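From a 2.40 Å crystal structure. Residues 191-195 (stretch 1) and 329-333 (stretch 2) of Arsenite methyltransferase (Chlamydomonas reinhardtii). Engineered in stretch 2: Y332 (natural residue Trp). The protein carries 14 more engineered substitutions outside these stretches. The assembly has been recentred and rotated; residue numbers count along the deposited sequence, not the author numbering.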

# COMPACT_ATOMS: atom_id res chain seq x y z
N PRO A 191 14.27 -0.39 6.50
CA PRO A 191 14.79 -0.59 5.14
C PRO A 191 14.22 -1.83 4.45
O PRO A 191 13.99 -2.88 5.10
CB PRO A 191 16.30 -0.71 5.32
CG PRO A 191 16.57 -0.09 6.70
CD PRO A 191 15.30 -0.04 7.50
N GLY A 192 13.96 -1.69 3.14
CA GLY A 192 13.42 -2.79 2.33
C GLY A 192 11.94 -2.99 2.55
O GLY A 192 11.31 -3.89 1.93
N GLY A 193 11.35 -2.10 3.35
CA GLY A 193 9.89 -2.12 3.55
C GLY A 193 9.11 -1.37 2.50
O GLY A 193 9.67 -0.75 1.61
N GLU A 194 7.80 -1.36 2.65
CA GLU A 194 6.95 -0.81 1.68
C GLU A 194 5.70 -0.15 2.34
O GLU A 194 5.07 -0.73 3.24
CB GLU A 194 6.49 -1.93 0.74
CG GLU A 194 5.60 -1.46 -0.40
CD GLU A 194 4.82 -2.58 -1.12
OE1 GLU A 194 5.10 -3.79 -0.92
OE2 GLU A 194 3.92 -2.25 -1.95
N MET A 195 5.29 1.01 1.82
CA MET A 195 3.95 1.49 2.02
C MET A 195 3.12 1.04 0.84
O MET A 195 3.42 1.36 -0.26
CB MET A 195 3.90 2.99 2.14
CG MET A 195 2.47 3.49 2.39
SD MET A 195 2.52 5.23 2.90
CE MET A 195 0.74 5.49 3.06
N GLY A 329 14.47 -7.40 -5.18
CA GLY A 329 15.57 -8.18 -4.64
C GLY A 329 16.31 -7.62 -3.44
O GLY A 329 17.38 -8.15 -3.13
N GLU A 330 15.82 -6.52 -2.86
CA GLU A 330 16.56 -5.84 -1.75
C GLU A 330 15.54 -5.45 -0.74
O GLU A 330 15.86 -4.82 0.21
CB GLU A 330 17.31 -4.54 -2.22
CG GLU A 330 18.69 -4.73 -2.90
CD GLU A 330 19.04 -3.61 -3.93
OE1 GLU A 330 18.85 -2.43 -3.60
OE2 GLU A 330 19.46 -3.87 -5.11
N SER A 331 14.29 -5.79 -0.99
CA SER A 331 13.19 -5.57 -0.09
C SER A 331 12.81 -6.85 0.66
O SER A 331 13.53 -7.86 0.65
CB SER A 331 11.98 -5.17 -0.91
OG SER A 331 11.47 -6.33 -1.66
N TYR A 332 11.64 -6.82 1.27
CA TYR A 332 11.14 -7.96 2.03
C TYR A 332 10.76 -9.07 1.09
O TYR A 332 10.52 -10.19 1.53
CB TYR A 332 9.91 -7.59 2.85
CG TYR A 332 8.68 -7.23 2.05
CD1 TYR A 332 8.45 -5.91 1.61
CD2 TYR A 332 7.69 -8.19 1.79
CE1 TYR A 332 7.29 -5.57 0.93
CE2 TYR A 332 6.58 -7.86 1.12
CZ TYR A 332 6.38 -6.55 0.67
OH TYR A 332 5.20 -6.27 -0.01
N LEU A 333 10.69 -8.76 -0.21
CA LEU A 333 10.25 -9.75 -1.19
C LEU A 333 11.46 -10.55 -1.62
O LEU A 333 11.29 -11.52 -2.33
CB LEU A 333 9.67 -9.09 -2.43
CG LEU A 333 8.38 -8.32 -2.36
CD1 LEU A 333 8.18 -7.42 -3.60
CD2 LEU A 333 7.19 -9.29 -2.13

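Two hydrogen bonds join these distant segments of one chain, and both are made by Y332, an engineered residue that replaces the natural Trp. The contact is small, with 203 Å² buried over the two sides, and it lies where the chain turns a corner at P191 and G192 before running on as the strand that carries E194 and M195. The turn packs against an irregular segment that follows a helix; E330 is the first residue to leave helical phi/psi.

The nearest CA atoms across the contact are those of G192 and S331, 3.7 Å apart. G192 has a positive phi (78°), which by itself favours glycine, and the packing leaves little space as well: a CB in ideal position would point toward stretch 2 and lie 3.1 Å from E330 O and 3.3 Å from S331 CA, both tight. Without a side chain, G192 CA sits 3.8 Å from E330 O. Its carbonyl accepts a hydrogen bond from the Y332 backbone, N to G192 O 3.0 Å, weak because the N-H...O angle is only 134°. The same G192 O lies 3.2 Å from S331 CB.

S331 adopts the p rotamer (chi1 72°). Its hydroxyl makes a bond within its own segment: S331 OG accepts a hydrogen bond from L333 N at 2.9 Å with a good angle of 162°, tying the side chain back to the backbone two residues on.

Y332 is also p (chi1 66°), with chi2 at -88°. Its CA-to-CB bond points sideways, yet the ring carries the end of the side chain nearer to stretch 1. Y332 CD1 passes 4.5 Å from G193 CA, an oblique approach, while G192 O and E194 OE1 lie at the ring edge, near its plane. An acceptor near that plane is well placed for a phenolic hydroxyl, and Y332 OH donates to E194 OE1 at 2.6 Å, a short bond.

E194 meets this hydroxyl from the strand. Its CA-to-CB bond points toward stretch 2, and chi1 (-178°) and chi2 (-164°) are both t, so the chain is extended and carries the carboxylate out to Y332 OH. Both carboxylate oxygens also have hydrogen-bond partners elsewhere in the structure, which helps to hold the buried group in place. M195 is likewise extended, t at all three chi angles, but stays out of reach. E330 (m, t) starts sideways and its end leads away, leaving its backbone carbonyl to approach G192.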